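Local atomic coordinates of putative adhesin (Bacteroides fragilis NCTC 9343, PDB entry 3PET), a protein that is of unknown function but, as a putative lipoprotein with a right-handed beta-helix of the auto-transporter adhesin head type, probably takes part in cell adhesion. Residues A[59-63]-A[64-68]. Sequence-based numbering, arbitrary orientation. Where two conformers were deposited one is given.
Sequences AVKDN and TLFLS
Lys61 and Thr64 close a tight beta hairpin: Lys61 N gives its hydrogen to Thr64 O at 3.0 Å, and Thr64 N returns a more bent bond to Lys61 O, arriving well above the carbonyl plane. Asp62 and Asn63 form the corner, a type I' turn. Beyond the non-hydrogen-bonded pair Val60-Leu65, Phe66 N meets Ala59 O almost head-on at 2.7 Å (N-H...O 172°), while Ala59 N reaches Phe66 O. The snug part lies on the face of Thr64 and Phe66. Thr64 CG2 sits 3.7 Å above the Phe66 ring plane, toward its rim; the ring edge faces carbonyl oxygens, Lys61 O lying 3.5 Å from Phe66 CE2. With OG1 set beside its own backbone N (chi1 -49°), Thr64 also bonds Asp62 O at 3.1 Å, across the turn. On the other face, Val60 CG2 touches Leu65 CD1 at 3.9 Å, and Leu65 continues inward onto Ile85. The turn is the loose end: Asp62 and Asn63 are exposed, and Lys61 NZ hydrogen-bonds a tetraethylene glycol, probably from the crystallisation liquor. Strand 64-69 pairs on its other edge with strand 23-26, joining the hairpin to the beta-helix. Four backbone bonds in two pairs thus fix the register, and the threonine hydroxyl adds a side-chain clasp to the turn.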
loop_
_atom_site.group_PDB
_atom_site.type_symbol
_atom_site.label_atom_id
_atom_site.label_comp_id
_atom_site.label_asym_id
_atom_site.label_seq_id
_atom_site.Cartn_x
_atom_site.Cartn_y
_atom_site.Cartn_z
ATOM N N ALA A 59 19.717 -10.496 -17.823
ATOM C CA ALA A 59 21.158 -10.539 -17.531
ATOM C C ALA A 59 21.416 -11.155 -16.185
ATOM O O ALA A 59 20.654 -10.939 -15.249
ATOM C CB ALA A 59 21.768 -9.129 -17.558
ATOM N N VAL A 60 22.510 -11.902 -16.073
ATOM C CA VAL A 60 22.963 -12.422 -14.785
ATOM C C VAL A 60 24.255 -11.672 -14.474
ATOM O O VAL A 60 25.182 -11.653 -15.277
ATOM C CB VAL A 60 23.118 -13.971 -14.695
ATOM C CG1 VAL A 60 23.737 -14.375 -13.352
ATOM C CG2 VAL A 60 21.768 -14.666 -14.891
ATOM N N LYS A 61 24.289 -11.034 -13.328
ATOM C CA LYS A 61 25.425 -10.239 -12.854
ATOM C C LYS A 61 25.488 -10.376 -11.334
ATOM O O LYS A 61 24.443 -10.268 -10.692
ATOM C CB LYS A 61 25.198 -8.787 -13.305
ATOM C CG LYS A 61 26.105 -7.713 -12.743
ATOM C CD LYS A 61 26.257 -6.548 -13.746
ATOM C CE LYS A 61 24.961 -6.088 -14.396
ATOM N NZ LYS A 61 25.184 -5.003 -15.389
ATOM N N ASP A 62 26.701 -10.582 -10.763
ATOM C CA ASP A 62 26.964 -10.768 -9.325
ATOM C C ASP A 62 25.932 -11.729 -8.686
ATOM O O ASP A 62 25.267 -11.401 -7.690
ATOM C CB ASP A 62 27.105 -9.434 -8.535
ATOM C CG ASP A 62 26.074 -8.349 -8.778
ATOM O OD1 ASP A 62 24.910 -8.538 -8.375
ATOM O OD2 ASP A 62 26.458 -7.266 -9.277
ATOM N N ASN A 63 25.816 -12.940 -9.284
ATOM C CA ASN A 63 24.943 -14.046 -8.865
ATOM C C ASN A 63 23.447 -13.643 -8.803
ATOM O O ASN A 63 22.650 -14.318 -8.152
ATOM C CB ASN A 63 25.431 -14.635 -7.519
ATOM C CG ASN A 63 26.798 -15.304 -7.639
ATOM O OD1 ASN A 63 27.158 -15.872 -8.665
ATOM N ND2 ASN A 63 27.603 -15.248 -6.604
ATOM N N THR A 64 23.067 -12.603 -9.547
ATOM C CA THR A 64 21.690 -12.105 -9.567
ATOM C C THR A 64 21.127 -12.120 -10.963
ATOM O O THR A 64 21.754 -11.627 -11.894
ATOM C CB THR A 64 21.619 -10.673 -8.989
ATOM O OG1 THR A 64 22.307 -10.622 -7.746
ATOM C CG2 THR A 64 20.188 -10.157 -8.824
ATOM N N LEU A 65 19.918 -12.660 -11.096
ATOM C CA LEU A 65 19.177 -12.613 -12.339
ATOM C C LEU A 65 18.430 -11.287 -12.365
ATOM O O LEU A 65 17.574 -11.048 -11.499
ATOM C CB LEU A 65 18.196 -13.803 -12.447
ATOM C CG LEU A 65 17.232 -13.775 -13.638
ATOM C CD1 LEU A 65 17.989 -13.931 -14.976
ATOM C CD2 LEU A 65 16.184 -14.865 -13.499
ATOM N N PHE A 66 18.752 -10.423 -13.351
ATOM C CA PHE A 66 18.081 -9.137 -13.528
ATOM C C PHE A 66 17.134 -9.214 -14.699
ATOM O O PHE A 66 17.552 -9.541 -15.800
ATOM C CB PHE A 66 19.102 -7.997 -13.746
ATOM C CG PHE A 66 19.925 -7.636 -12.531
ATOM C CD1 PHE A 66 19.468 -6.697 -11.617
ATOM C CD2 PHE A 66 21.174 -8.193 -12.334
ATOM C CE1 PHE A 66 20.245 -6.354 -10.498
ATOM C CE2 PHE A 66 21.957 -7.822 -11.246
ATOM C CZ PHE A 66 21.486 -6.922 -10.327
ATOM N N LEU A 67 15.868 -8.895 -14.468
ATOM C CA LEU A 67 14.842 -8.841 -15.506
ATOM C C LEU A 67 14.349 -7.399 -15.577
ATOM O O LEU A 67 13.930 -6.855 -14.574
ATOM C CB LEU A 67 13.687 -9.815 -15.197
ATOM C CG LEU A 67 14.051 -11.281 -14.914
ATOM C CD1 LEU A 67 12.828 -12.056 -14.451
ATOM C CD2 LEU A 67 14.677 -11.960 -16.159
ATOM N N SER A 68 14.479 -6.758 -16.731
ATOM C CA SER A 68 14.073 -5.368 -16.875
ATOM C C SER A 68 13.309 -5.151 -18.168
ATOM O O SER A 68 13.209 -6.059 -18.993
ATOM C CB SER A 68 15.293 -4.458 -16.824
ATOM O OG SER A 68 16.202 -4.813 -17.849
#